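Local coordinates for B12-binding domain-containing protein (Kitasatospora setae, PDB 6WTE) that binds cobalamin and a [4Fe-4S] cluster and, as the radical S-adenosylmethionine methylase TsrM, probably transfers methyl groups by non-radical catalysis, at residues P61-V66 with E135-I140; D98-G103 with I121-K126; L284-V289 with A319-A324; S312-E317 with R365-R370. All blocks are in the same frame, centred on the assembly; numbering follows the deposited sequence. Where two conformers were deposited one is given.

Contact 1 of 4, residues P61-V66 with E135-I140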
loop_
_atom_site.group_PDB
_atom_site.type_symbol
_atom_site.label_atom_id
_atom_site.label_comp_id
_atom_site.label_asym_id
_atom_site.label_seq_id
_atom_site.Cartn_x
_atom_site.Cartn_y
_atom_site.Cartn_z
ATOM N N PRO A 61 -3.668 -7.849 27.962
ATOM C CA PRO A 61 -4.621 -6.998 27.244
ATOM C C PRO A 61 -5.934 -7.735 27.032
ATOM O O PRO A 61 -5.969 -8.961 26.931
ATOM C CB PRO A 61 -3.917 -6.721 25.910
ATOM C CG PRO A 61 -3.000 -7.890 25.727
ATOM C CD PRO A 61 -2.524 -8.238 27.117
ATOM N N MET A 62 -7.028 -6.977 26.978
ATOM C CA MET A 62 -8.327 -7.592 26.747
ATOM C C MET A 62 -8.685 -7.678 25.271
ATOM O O MET A 62 -9.693 -8.303 24.933
ATOM C CB MET A 62 -9.427 -6.842 27.516
ATOM C CG MET A 62 -9.455 -5.347 27.310
ATOM S SD MET A 62 -10.442 -4.863 25.877
ATOM C CE MET A 62 -10.112 -3.103 25.837
ATOM N N LEU A 63 -7.869 -7.095 24.397
ATOM C CA LEU A 63 -8.060 -7.153 22.954
ATOM C C LEU A 63 -6.691 -7.017 22.302
ATOM O O LEU A 63 -5.867 -6.213 22.750
ATOM C CB LEU A 63 -8.998 -6.040 22.479
ATOM C CG LEU A 63 -9.244 -5.859 20.977
ATOM C CD1 LEU A 63 -9.903 -7.100 20.359
ATOM C CD2 LEU A 63 -10.102 -4.615 20.743
ATOM N N VAL A 64 -6.445 -7.816 21.265
ATOM C CA VAL A 64 -5.178 -7.797 20.539
ATOM C C VAL A 64 -5.482 -7.498 19.079
ATOM O O VAL A 64 -6.203 -8.255 18.421
ATOM C CB VAL A 64 -4.414 -9.126 20.677
ATOM C CG1 VAL A 64 -3.127 -9.099 19.859
ATOM C CG2 VAL A 64 -4.118 -9.437 22.148
ATOM N N GLY A 65 -4.956 -6.386 18.580
ATOM C CA GLY A 65 -5.090 -6.030 17.178
ATOM C C GLY A 65 -3.787 -6.302 16.448
ATOM O O GLY A 65 -2.704 -6.063 16.980
ATOM N N VAL A 66 -3.898 -6.823 15.231
ATOM C CA VAL A 66 -2.731 -7.100 14.398
ATOM C C VAL A 66 -2.914 -6.385 13.066
ATOM O O VAL A 66 -3.904 -6.620 12.362
ATOM C CB VAL A 66 -2.526 -8.607 14.179
ATOM C CG1 VAL A 66 -1.260 -8.847 13.376
ATOM C CG2 VAL A 66 -2.450 -9.344 15.524
ATOM N N GLU A 135 -15.312 0.891 19.029
ATOM C CA GLU A 135 -16.552 0.228 19.413
ATOM C C GLU A 135 -16.285 -1.208 19.836
ATOM O O GLU A 135 -16.862 -1.685 20.816
ATOM C CB GLU A 135 -17.568 0.285 18.270
ATOM C CG GLU A 135 -18.013 1.705 17.949
ATOM C CD GLU A 135 -19.230 1.772 17.045
ATOM O OE1 GLU A 135 -19.905 0.735 16.859
ATOM O OE2 GLU A 135 -19.511 2.872 16.521
ATOM N N LEU A 136 -15.381 -1.895 19.131
ATOM C CA LEU A 136 -15.024 -3.259 19.509
ATOM C C LEU A 136 -14.378 -3.295 20.891
ATOM O O LEU A 136 -14.767 -4.095 21.749
ATOM C CB LEU A 136 -14.092 -3.863 18.456
ATOM C CG LEU A 136 -13.610 -5.300 18.707
ATOM C CD1 LEU A 136 -14.765 -6.294 18.781
ATOM C CD2 LEU A 136 -12.593 -5.721 17.653
ATOM N N ALA A 137 -13.402 -2.416 21.130
ATOM C CA ALA A 137 -12.762 -2.366 22.442
ATOM C C ALA A 137 -13.780 -2.076 23.538
ATOM O O ALA A 137 -13.690 -2.627 24.641
ATOM C CB ALA A 137 -11.645 -1.318 22.449
ATOM N N THR A 138 -14.759 -1.216 23.253
ATOM C CA THR A 138 -15.783 -0.929 24.250
ATOM C C THR A 138 -16.623 -2.168 24.536
ATOM O O THR A 138 -16.878 -2.494 25.701
ATOM C CB THR A 138 -16.672 0.227 23.788
ATOM O OG1 THR A 138 -15.880 1.411 23.627
ATOM C CG2 THR A 138 -17.771 0.503 24.806
ATOM N N ALA A 139 -17.038 -2.887 23.490
ATOM C CA ALA A 139 -17.851 -4.083 23.696
ATOM C C ALA A 139 -17.092 -5.139 24.495
ATOM O O ALA A 139 -17.626 -5.713 25.452
ATOM C CB ALA A 139 -18.310 -4.643 22.347
ATOM N N ILE A 140 -15.840 -5.407 24.118
ATOM C CA ILE A 140 -15.056 -6.430 24.809
ATOM C C ILE A 140 -14.843 -6.038 26.267
ATOM O O ILE A 140 -15.078 -6.833 27.189
ATOM C CB ILE A 140 -13.716 -6.661 24.086
ATOM C CG1 ILE A 140 -13.933 -6.993 22.606
ATOM C CG2 ILE A 140 -12.922 -7.768 24.770
ATOM C CD1 ILE A 140 -14.804 -8.197 22.365
#
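The flat groups that Met62 and Ala137 bring to this contact are peptide units, with no aromatic ring taking part: the carbonyl oxygen of Met62 meets the CG2 methyl of Ile140 at 3.3 Å, and that of Ala137 meets the CE methyl of Met62 at 3.8 Å. This is the helix-on-sheet packing of the Rossmann-like B12-binding domain, in which helix 130-141 packs over the start of strand 63-67 and the residue before it. The rest of the contact is apolar side-chain packing. The Met62 chain starts from the crowded position, CG between the backbone N and the carbonyl carbon (chi1 51°), and its bend at chi2 carries SD toward the helix. SD then rests 4.0 Å from Ile140 CG2, while CE sits by the CB of Ala137. An alanine in place of Met62 would probably leave the flanks of Ala137 and Ile140 without the SD and CE that cover them, opening a gap beside them. One residue on, Leu63 reaches two helix residues, CD1 touching Leu136 and CD2 touching both Leu136 and Ala137, a simple illustration of how a leucine knits strand to helix. Further along the strand, Gly65 and Val66 touch cobalamin, and Val102 of the next strand packs on both Leu63 and Leu136. The Leu63 side chain crosses that of Leu136 at about a right angle, CD1 lying 4.1 Å from Leu136 CD2, and its other methyl, CD2, lies 3.9 Å from Ala137 CA.

Contact 2 of 4, residues D98-G103 with I121-K126. With EDO (1,2-ethanediol), chain F.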
loop_
_atom_site.group_PDB
_atom_site.type_symbol
_atom_site.label_atom_id
_atom_site.label_comp_id
_atom_site.label_asym_id
_atom_site.label_seq_id
_atom_site.Cartn_x
_atom_site.Cartn_y
_atom_site.Cartn_z
ATOM N N ASP A 98 -5.838 -15.707 25.710
ATOM C CA ASP A 98 -7.179 -16.001 25.221
ATOM C C ASP A 98 -7.939 -14.740 24.830
ATOM O O ASP A 98 -9.116 -14.829 24.453
ATOM C CB ASP A 98 -7.969 -16.794 26.271
ATOM C CG ASP A 98 -7.408 -18.191 26.485
ATOM O OD1 ASP A 98 -7.000 -18.836 25.498
ATOM O OD2 ASP A 98 -7.370 -18.647 27.646
ATOM N N ALA A 99 -7.295 -13.577 24.898
ATOM C CA ALA A 99 -7.939 -12.353 24.449
ATOM C C ALA A 99 -8.288 -12.474 22.968
ATOM O O ALA A 99 -7.539 -13.094 22.205
ATOM C CB ALA A 99 -7.037 -11.140 24.668
ATOM N N PRO A 100 -9.409 -11.911 22.532
ATOM C CA PRO A 100 -9.743 -11.973 21.106
ATOM C C PRO A 100 -8.724 -11.206 20.281
ATOM O O PRO A 100 -8.134 -10.224 20.735
ATOM C CB PRO A 100 -11.125 -11.315 21.032
ATOM C CG PRO A 100 -11.145 -10.385 22.211
ATOM C CD PRO A 100 -10.369 -11.096 23.294
ATOM N N VAL A 101 -8.512 -11.680 19.059
ATOM C CA VAL A 101 -7.607 -11.053 18.107
ATOM C C VAL A 101 -8.450 -10.443 16.996
ATOM O O VAL A 101 -9.343 -11.106 16.451
ATOM C CB VAL A 101 -6.594 -12.061 17.543
ATOM C CG1 VAL A 101 -5.709 -11.388 16.489
ATOM C CG2 VAL A 101 -5.744 -12.647 18.668
ATOM N N VAL A 102 -8.168 -9.183 16.660
ATOM C CA VAL A 102 -8.809 -8.506 15.542
ATOM C C VAL A 102 -7.731 -8.125 14.540
ATOM O O VAL A 102 -6.661 -7.629 14.920
ATOM C CB VAL A 102 -9.616 -7.263 15.987
ATOM C CG1 VAL A 102 -8.741 -6.290 16.781
ATOM C CG2 VAL A 102 -10.229 -6.551 14.768
ATOM N N GLY A 103 -8.015 -8.367 13.263
ATOM C CA GLY A 103 -7.111 -8.034 12.179
ATOM C C GLY A 103 -7.594 -6.824 11.403
ATOM O O GLY A 103 -8.792 -6.535 11.352
ATOM N N ILE A 121 -8.655 -16.060 13.587
ATOM C CA ILE A 121 -8.853 -15.014 14.581
ATOM C C ILE A 121 -10.339 -14.692 14.683
ATOM O O ILE A 121 -11.146 -15.075 13.838
ATOM C CB ILE A 121 -8.027 -13.749 14.270
ATOM C CG1 ILE A 121 -8.418 -13.154 12.906
ATOM C CG2 ILE A 121 -6.546 -14.069 14.326
ATOM C CD1 ILE A 121 -7.655 -11.859 12.535
ATOM N N GLU A 122 -10.696 -13.967 15.746
ATOM C CA GLU A 122 -12.097 -13.713 16.055
ATOM C C GLU A 122 -12.713 -12.641 15.166
ATOM O O GLU A 122 -13.875 -12.765 14.761
ATOM C CB GLU A 122 -12.237 -13.304 17.523
ATOM C CG GLU A 122 -12.184 -14.452 18.521
ATOM C CD GLU A 122 -10.777 -14.929 18.840
ATOM O OE1 GLU A 122 -9.789 -14.259 18.471
ATOM O OE2 GLU A 122 -10.660 -15.981 19.496
ATOM N N TYR A 123 -11.972 -11.571 14.868
ATOM C CA TYR A 123 -12.573 -10.393 14.264
ATOM C C TYR A 123 -11.679 -9.836 13.172
ATOM O O TYR A 123 -10.459 -10.004 13.186
ATOM C CB TYR A 123 -12.844 -9.291 15.298
ATOM C CG TYR A 123 -13.670 -9.779 16.453
ATOM C CD1 TYR A 123 -14.974 -10.208 16.256
ATOM C CD2 TYR A 123 -13.142 -9.824 17.737
ATOM C CE1 TYR A 123 -15.741 -10.669 17.311
ATOM C CE2 TYR A 123 -13.898 -10.283 18.797
ATOM C CZ TYR A 123 -15.195 -10.706 18.578
ATOM O OH TYR A 123 -15.952 -11.165 19.628
ATOM N N GLY A 124 -12.316 -9.130 12.244
ATOM C CA GLY A 124 -11.596 -8.431 11.201
ATOM C C GLY A 124 -12.282 -7.127 10.851
ATOM O O GLY A 124 -13.482 -6.945 11.068
ATOM N N VAL A 125 -11.491 -6.207 10.300
ATOM C CA VAL A 125 -11.992 -4.908 9.868
ATOM C C VAL A 125 -11.501 -4.650 8.454
ATOM O O VAL A 125 -10.318 -4.851 8.158
ATOM C CB VAL A 125 -11.542 -3.771 10.808
ATOM C CG1 VAL A 125 -12.006 -2.433 10.270
ATOM C CG2 VAL A 125 -12.096 -3.995 12.218
ATOM N N LYS A 126 -12.409 -4.214 7.586
ATOM C CA LYS A 126 -12.092 -3.842 6.212
ATOM C C LYS A 126 -12.152 -2.323 6.102
ATOM O O LYS A 126 -13.186 -1.719 6.403
ATOM C CB LYS A 126 -13.071 -4.504 5.241
ATOM C CG LYS A 126 -12.824 -4.210 3.782
ATOM C CD LYS A 126 -13.946 -4.806 2.921
ATOM C CE LYS A 126 -13.659 -4.615 1.424
ATOM N NZ LYS A 126 -12.737 -5.634 0.855
HETATM C C1 EDO F . -3.492 -19.007 26.889
HETATM O O1 EDO F . -2.920 -19.128 28.201
HETATM C C2 EDO F . -3.939 -20.384 26.416
HETATM O O2 EDO F . -5.200 -20.275 25.748
#
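A parallel beta pair in the sheet of the B12-binding domain brings Val102 beside Tyr123 and Gly103 beside Gly124. Three good backbone bonds join the strands: Tyr123 N to Val101 O, which also takes a weak bond from Glu122 N, Gly103 N to Tyr123 O at 2.9 Å, and Val125 N to Gly103 O. Where the pairing begins, a side chain takes over from the backbone. Glu122, its chain bent at chi2 (80°), turns its carboxylate back so that OE1 accepts the N-H of Val101 at 2.9 Å; the bond is nearly straight (171°), and the donor stands above the carboxylate plane. The same OE1 forms a salt bridge with Arg94 of helix 83-96. An alanine at Glu122 would probably leave the Val101 N-H without this acceptor and the Arg94 charge without this partner. On the face that carries Val102 and Tyr123, Val102 CG2 meets Tyr123 CB at 3.8 Å and Val125 CG2 at 4.1 Å, and the CB of Pro100 comes 3.7 Å from Tyr123 CE2. Ahead of the strand, Ile121 crosses Val101 at about a right angle, its CG2 3.5 Å from Val101 CG1, while its CD1 reaches 3.6 Å from Gly103 N. Val102 and Val125 also touch cobalamin, so this pairing helps shape the cofactor pocket. With two partners on OE1, the negative charge of Glu122 is probably stabilised, and a carboxylate here extends the strand pairing by one bond.

Contact 3 of 4, residues L284-V289 with A319-A324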
loop_
_atom_site.group_PDB
_atom_site.type_symbol
_atom_site.label_atom_id
_atom_site.label_comp_id
_atom_site.label_asym_id
_atom_site.label_seq_id
_atom_site.Cartn_x
_atom_site.Cartn_y
_atom_site.Cartn_z
ATOM N N LEU A 284 -4.532 22.361 1.627
ATOM C CA LEU A 284 -3.508 21.870 2.542
ATOM C C LEU A 284 -2.171 22.562 2.293
ATOM O O LEU A 284 -1.504 23.009 3.233
ATOM C CB LEU A 284 -3.355 20.362 2.385
ATOM C CG LEU A 284 -2.388 19.761 3.404
ATOM C CD1 LEU A 284 -3.046 19.766 4.771
ATOM C CD2 LEU A 284 -1.991 18.356 2.992
ATOM N N LEU A 285 -1.754 22.636 1.023
ATOM C CA LEU A 285 -0.484 23.275 0.699
ATOM C C LEU A 285 -0.502 24.749 1.082
ATOM O O LEU A 285 0.476 25.267 1.636
ATOM C CB LEU A 285 -0.179 23.098 -0.788
ATOM C CG LEU A 285 -0.003 21.634 -1.207
ATOM C CD1 LEU A 285 0.071 21.519 -2.727
ATOM C CD2 LEU A 285 1.233 21.025 -0.556
ATOM N N ARG A 286 -1.622 25.429 0.826
ATOM C CA ARG A 286 -1.751 26.827 1.220
ATOM C C ARG A 286 -1.552 27.002 2.723
ATOM O O ARG A 286 -0.899 27.955 3.162
ATOM C CB ARG A 286 -3.116 27.372 0.795
ATOM C CG ARG A 286 -3.291 27.536 -0.715
ATOM C CD ARG A 286 -4.618 28.208 -1.052
ATOM N NE ARG A 286 -4.839 28.264 -2.496
ATOM C CZ ARG A 286 -5.691 27.485 -3.152
ATOM N NH1 ARG A 286 -6.427 26.593 -2.496
ATOM N NH2 ARG A 286 -5.817 27.603 -4.468
ATOM N N GLU A 287 -2.121 26.103 3.531
ATOM C CA GLU A 287 -1.944 26.211 4.976
ATOM C C GLU A 287 -0.499 25.948 5.382
ATOM O O GLU A 287 0.031 26.624 6.274
ATOM C CB GLU A 287 -2.900 25.258 5.696
ATOM C CG GLU A 287 -2.724 25.220 7.208
ATOM C CD GLU A 287 -3.011 26.553 7.876
ATOM O OE1 GLU A 287 -3.604 27.449 7.233
ATOM O OE2 GLU A 287 -2.643 26.703 9.060
ATOM N N ILE A 288 0.161 24.983 4.735
ATOM C CA ILE A 288 1.568 24.724 5.028
ATOM C C ILE A 288 2.401 25.963 4.732
ATOM O O ILE A 288 3.261 26.371 5.526
ATOM C CB ILE A 288 2.076 23.515 4.227
ATOM C CG1 ILE A 288 1.371 22.229 4.668
ATOM C CG2 ILE A 288 3.579 23.377 4.390
ATOM C CD1 ILE A 288 1.722 21.047 3.790
ATOM N N VAL A 289 2.159 26.573 3.574
ATOM C CA VAL A 289 2.894 27.772 3.184
ATOM C C VAL A 289 2.623 28.905 4.160
ATOM O O VAL A 289 3.537 29.641 4.552
ATOM C CB VAL A 289 2.529 28.167 1.742
ATOM C CG1 VAL A 289 3.088 29.546 1.405
ATOM C CG2 VAL A 289 3.043 27.124 0.773
ATOM N N ALA A 319 1.644 23.244 -8.984
ATOM C CA ALA A 319 3.093 23.124 -8.937
ATOM C C ALA A 319 3.717 24.266 -8.143
ATOM O O ALA A 319 4.671 24.046 -7.388
ATOM C CB ALA A 319 3.667 23.070 -10.353
ATOM N N ASP A 320 3.187 25.487 -8.288
ATOM C CA ASP A 320 3.679 26.604 -7.480
ATOM C C ASP A 320 3.427 26.364 -5.998
ATOM O O ASP A 320 4.269 26.692 -5.154
ATOM C CB ASP A 320 3.020 27.912 -7.914
ATOM C CG ASP A 320 3.513 28.401 -9.262
ATOM O OD1 ASP A 320 4.618 28.003 -9.686
ATOM O OD2 ASP A 320 2.795 29.198 -9.890
ATOM N N LEU A 321 2.268 25.794 -5.659
ATOM C CA LEU A 321 1.968 25.513 -4.260
ATOM C C LEU A 321 2.872 24.417 -3.711
ATOM O O LEU A 321 3.388 24.533 -2.594
ATOM C CB LEU A 321 0.498 25.129 -4.114
ATOM C CG LEU A 321 -0.499 26.287 -4.150
ATOM C CD1 LEU A 321 -1.921 25.754 -4.196
ATOM C CD2 LEU A 321 -0.306 27.198 -2.939
ATOM N N LEU A 322 3.092 23.353 -4.487
ATOM C CA LEU A 322 4.029 22.315 -4.069
ATOM C C LEU A 322 5.413 22.897 -3.812
ATOM O O LEU A 322 6.041 22.607 -2.786
ATOM C CB LEU A 322 4.100 21.220 -5.130
ATOM C CG LEU A 322 2.901 20.282 -5.243
ATOM C CD1 LEU A 322 3.056 19.468 -6.513
ATOM C CD2 LEU A 322 2.813 19.366 -4.020
ATOM N N ALA A 323 5.911 23.724 -4.735
ATOM C CA ALA A 323 7.241 24.295 -4.547
ATOM C C ALA A 323 7.298 25.139 -3.282
ATOM O O ALA A 323 8.237 25.016 -2.489
ATOM C CB ALA A 323 7.641 25.124 -5.769
ATOM N N ALA A 324 6.281 25.972 -3.056
ATOM C CA ALA A 324 6.311 26.878 -1.915
ATOM C C ALA A 324 6.195 26.125 -0.599
ATOM O O ALA A 324 6.723 26.582 0.422
ATOM C CB ALA A 324 5.190 27.910 -2.036
#
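Leu285 and Leu321 lead the aliphatic part of this contact. Their side chains pass at an oblique angle, the CD1 methyl of Leu285 resting 3.9 Å from Leu321 CB. The same methyl goes on to meet Leu322 CD2 at 3.7 Å; although the CB of Leu322 points away from the facing helix, its chain end returns toward it. One turn further on, Val289 sets CG2 against Ala324, 3.6 Å from its CB. Helices 278-294 and 316-325 link successive parallel strands of the radical SAM core, 266-269 to 304-309 and 304-309 to 327-335, in consecutive beta-alpha-beta units of its TIM-barrel-like fold. The axes of the two segments approach to 9.0 Å and lie 36° apart, so the two run in roughly the same direction. The remaining interaction mixes apolar packing with charge. Arg286 lends its aliphatic stem to Leu321, whose CD2 lies 3.7 Å from Arg286 CG. The chain continues extended from CG to NE, and Leu321 CD1 lies 4.0 Å above one guanidinium face, toward its rim. The charged end is held by a salt bridge from Arg286 NH2 to Glu317 OE2.

Contact 4 of 4, residues S312-E317 with R365-R370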
loop_
_atom_site.group_PDB
_atom_site.type_symbol
_atom_site.label_atom_id
_atom_site.label_comp_id
_atom_site.label_asym_id
_atom_site.label_seq_id
_atom_site.Cartn_x
_atom_site.Cartn_y
_atom_site.Cartn_z
ATOM N N SER A 312 -3.277 13.880 -13.875
ATOM C CA SER A 312 -4.236 14.968 -13.894
ATOM C C SER A 312 -5.113 14.852 -12.658
ATOM O O SER A 312 -5.491 13.736 -12.273
ATOM C CB SER A 312 -5.104 14.930 -15.163
ATOM O OG SER A 312 -6.074 15.964 -15.154
ATOM N N PRO A 313 -5.460 15.977 -12.011
ATOM C CA PRO A 313 -5.085 17.346 -12.367
ATOM C C PRO A 313 -3.749 17.754 -11.767
ATOM O O PRO A 313 -3.512 17.532 -10.577
ATOM C CB PRO A 313 -6.218 18.178 -11.771
ATOM C CG PRO A 313 -6.647 17.398 -10.552
ATOM C CD PRO A 313 -6.360 15.936 -10.841
ATOM N N PHE A 314 -2.883 18.362 -12.584
ATOM C CA PHE A 314 -1.578 18.830 -12.110
ATOM C C PHE A 314 -1.275 20.098 -12.907
ATOM O O PHE A 314 -0.666 20.031 -13.977
ATOM C CB PHE A 314 -0.491 17.776 -12.301
ATOM C CG PHE A 314 0.764 18.033 -11.494
ATOM C CD1 PHE A 314 1.662 19.028 -11.861
ATOM C CD2 PHE A 314 1.051 17.263 -10.377
ATOM C CE1 PHE A 314 2.811 19.256 -11.123
ATOM C CE2 PHE A 314 2.194 17.483 -9.634
ATOM C CZ PHE A 314 3.076 18.483 -9.998
ATOM N N ASP A 315 -1.723 21.243 -12.389
ATOM C CA ASP A 315 -1.611 22.487 -13.138
ATOM C C ASP A 315 -0.551 23.397 -12.522
ATOM O O ASP A 315 0.113 23.057 -11.535
ATOM C CB ASP A 315 -2.974 23.190 -13.251
ATOM C CG ASP A 315 -3.582 23.571 -11.906
ATOM O OD1 ASP A 315 -2.872 23.621 -10.883
ATOM O OD2 ASP A 315 -4.806 23.828 -11.877
ATOM N N GLU A 316 -0.391 24.572 -13.135
ATOM C CA GLU A 316 0.668 25.486 -12.723
ATOM C C GLU A 316 0.481 25.937 -11.280
ATOM O O GLU A 316 1.450 26.002 -10.510
ATOM C CB GLU A 316 0.715 26.686 -13.667
ATOM C CG GLU A 316 1.853 27.649 -13.390
ATOM C CD GLU A 316 1.917 28.765 -14.413
ATOM O OE1 GLU A 316 1.040 28.802 -15.304
ATOM O OE2 GLU A 316 2.846 29.598 -14.330
ATOM N N GLU A 317 -0.757 26.257 -10.892
ATOM C CA GLU A 317 -1.009 26.667 -9.513
ATOM C C GLU A 317 -0.633 25.563 -8.535
ATOM O O GLU A 317 -0.062 25.830 -7.472
ATOM C CB GLU A 317 -2.475 27.058 -9.329
ATOM C CG GLU A 317 -2.800 27.506 -7.904
ATOM C CD GLU A 317 -4.286 27.643 -7.641
ATOM O OE1 GLU A 317 -5.075 26.834 -8.176
ATOM O OE2 GLU A 317 -4.663 28.572 -6.894
ATOM N N ARG A 365 7.347 18.840 -16.790
ATOM C CA ARG A 365 7.880 20.174 -17.092
ATOM C C ARG A 365 7.738 21.117 -15.903
ATOM O O ARG A 365 8.698 21.797 -15.516
ATOM C CB ARG A 365 7.187 20.781 -18.310
ATOM C CG ARG A 365 7.538 22.260 -18.472
ATOM C CD ARG A 365 6.905 22.886 -19.712
ATOM N NE ARG A 365 5.446 22.823 -19.701
ATOM C CZ ARG A 365 4.651 23.727 -19.134
ATOM N NH1 ARG A 365 5.166 24.780 -18.503
ATOM N NH2 ARG A 365 3.333 23.573 -19.191
ATOM N N LEU A 366 6.530 21.211 -15.346
ATOM C CA LEU A 366 6.294 22.112 -14.225
ATOM C C LEU A 366 7.196 21.773 -13.046
ATOM O O LEU A 366 7.720 22.672 -12.375
ATOM C CB LEU A 366 4.821 22.059 -13.806
ATOM C CG LEU A 366 3.785 22.627 -14.785
ATOM C CD1 LEU A 366 2.376 22.396 -14.253
ATOM C CD2 LEU A 366 4.025 24.115 -15.064
ATOM N N CYS A 367 7.393 20.481 -12.776
ATOM C CA CYS A 367 8.313 20.101 -11.712
ATOM C C CYS A 367 9.747 20.478 -12.064
ATOM O O CYS A 367 10.480 21.004 -11.218
ATOM C CB CYS A 367 8.208 18.610 -11.433
ATOM S SG CYS A 367 6.673 18.114 -10.615
ATOM N N ARG A 368 10.161 20.215 -13.308
ATOM C CA ARG A 368 11.505 20.594 -13.738
ATOM C C ARG A 368 11.731 22.091 -13.578
ATOM O O ARG A 368 12.770 22.523 -13.065
ATOM C CB ARG A 368 11.737 20.175 -15.192
ATOM C CG ARG A 368 13.117 20.563 -15.712
ATOM C CD ARG A 368 13.280 20.291 -17.200
ATOM N NE ARG A 368 12.522 21.224 -18.031
ATOM C CZ ARG A 368 11.586 20.862 -18.901
ATOM N NH1 ARG A 368 10.951 21.783 -19.612
ATOM N NH2 ARG A 368 11.291 19.580 -19.068
ATOM N N GLU A 369 10.763 22.900 -14.014
ATOM C CA GLU A 369 10.869 24.349 -13.885
ATOM C C GLU A 369 11.052 24.799 -12.441
ATOM O O GLU A 369 11.595 25.884 -12.204
ATOM C CB GLU A 369 9.625 25.014 -14.466
ATOM C CG GLU A 369 9.459 24.830 -15.964
ATOM C CD GLU A 369 8.133 25.364 -16.454
ATOM O OE1 GLU A 369 7.247 25.616 -15.607
ATOM O OE2 GLU A 369 7.976 25.532 -17.681
ATOM N N ARG A 370 10.612 24.000 -11.472
ATOM C CA ARG A 370 10.660 24.387 -10.070
ATOM C C ARG A 370 11.655 23.571 -9.260
ATOM O O ARG A 370 11.652 23.661 -8.031
ATOM C CB ARG A 370 9.266 24.280 -9.448
ATOM C CG ARG A 370 8.297 25.312 -9.999
ATOM C CD ARG A 370 6.839 24.862 -9.951
ATOM N NE ARG A 370 6.000 25.881 -10.577
ATOM C CZ ARG A 370 5.910 26.056 -11.893
ATOM N NH1 ARG A 370 6.592 25.266 -12.711
ATOM N NH2 ARG A 370 5.147 27.020 -12.391
#
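Leu366, Phe314 and Glu316 carry this contact, in which the N-capped start of helix 316-325 meets the end of helix 357-369 in the radical SAM core. The cap is Asp315, whose OD1 accepts the N-H of Phe318. Leu366 pushes its CD1 methyl against the backbone just before that helix, 3.5 Å from the carbonyl carbon of Asp315. The methyl also lies at the edge of the Phe314 ring, close to its plane and 4.2 Å from CD1 of that residue; the two side chains slide past each other in opposite directions. Phe314 has CG anti to its backbone N (chi1 -164°), and the far end of its ring reaches Cys367, CZ standing 3.7 Å from SG. The sulfur is 60° off the ring normal, an oblique sulfur-aromatic contact, while Phe318 packs edge-to-face with the same ring. Glu316 works on the more exposed side. Its extended chain crosses Arg370 at about a right angle, and CG touches Arg370 NH2 at 3.5 Å, closer than the charged OE2, which makes a long salt bridge of 4.0 Å to NH2. The carboxylate and guanidinium planes stand 87° apart, so the attraction is without the side-by-side pairing of a bidentate bridge. Arg370 is held more firmly elsewhere: NE bridges Asp320, and NH1 is shared between Glu369 OE1 and the carbonyl oxygen of Leu366. NH1 meets Glu369 OE1 on the anti lone pair at 3.0 Å, and a lone pair of Leu366 O at 2.8 Å.

The four contacts fall into two pairs, one in each domain. Contacts 1 and 2 have centres 8 Å apart and share the B12-binding sheet, where strands 63-67 and 101-104 are neighbours; Val64 O and Val102 N, 2.8 Å apart, probably bond across them. Both segments of contact 2 come in the chain between those of contact 1. Contacts 3 and 4, centres 12 Å apart, both use helix 316-325 of the radical SAM core, and their segments alternate in sequence; Asp320 OD1 and Arg370 NE, 2.7 Å apart, bridge them. The pairs, in series along the chain, lie about 40 to 46 Å apart between centres, so they do not touch, while cobalamin draws on both domains.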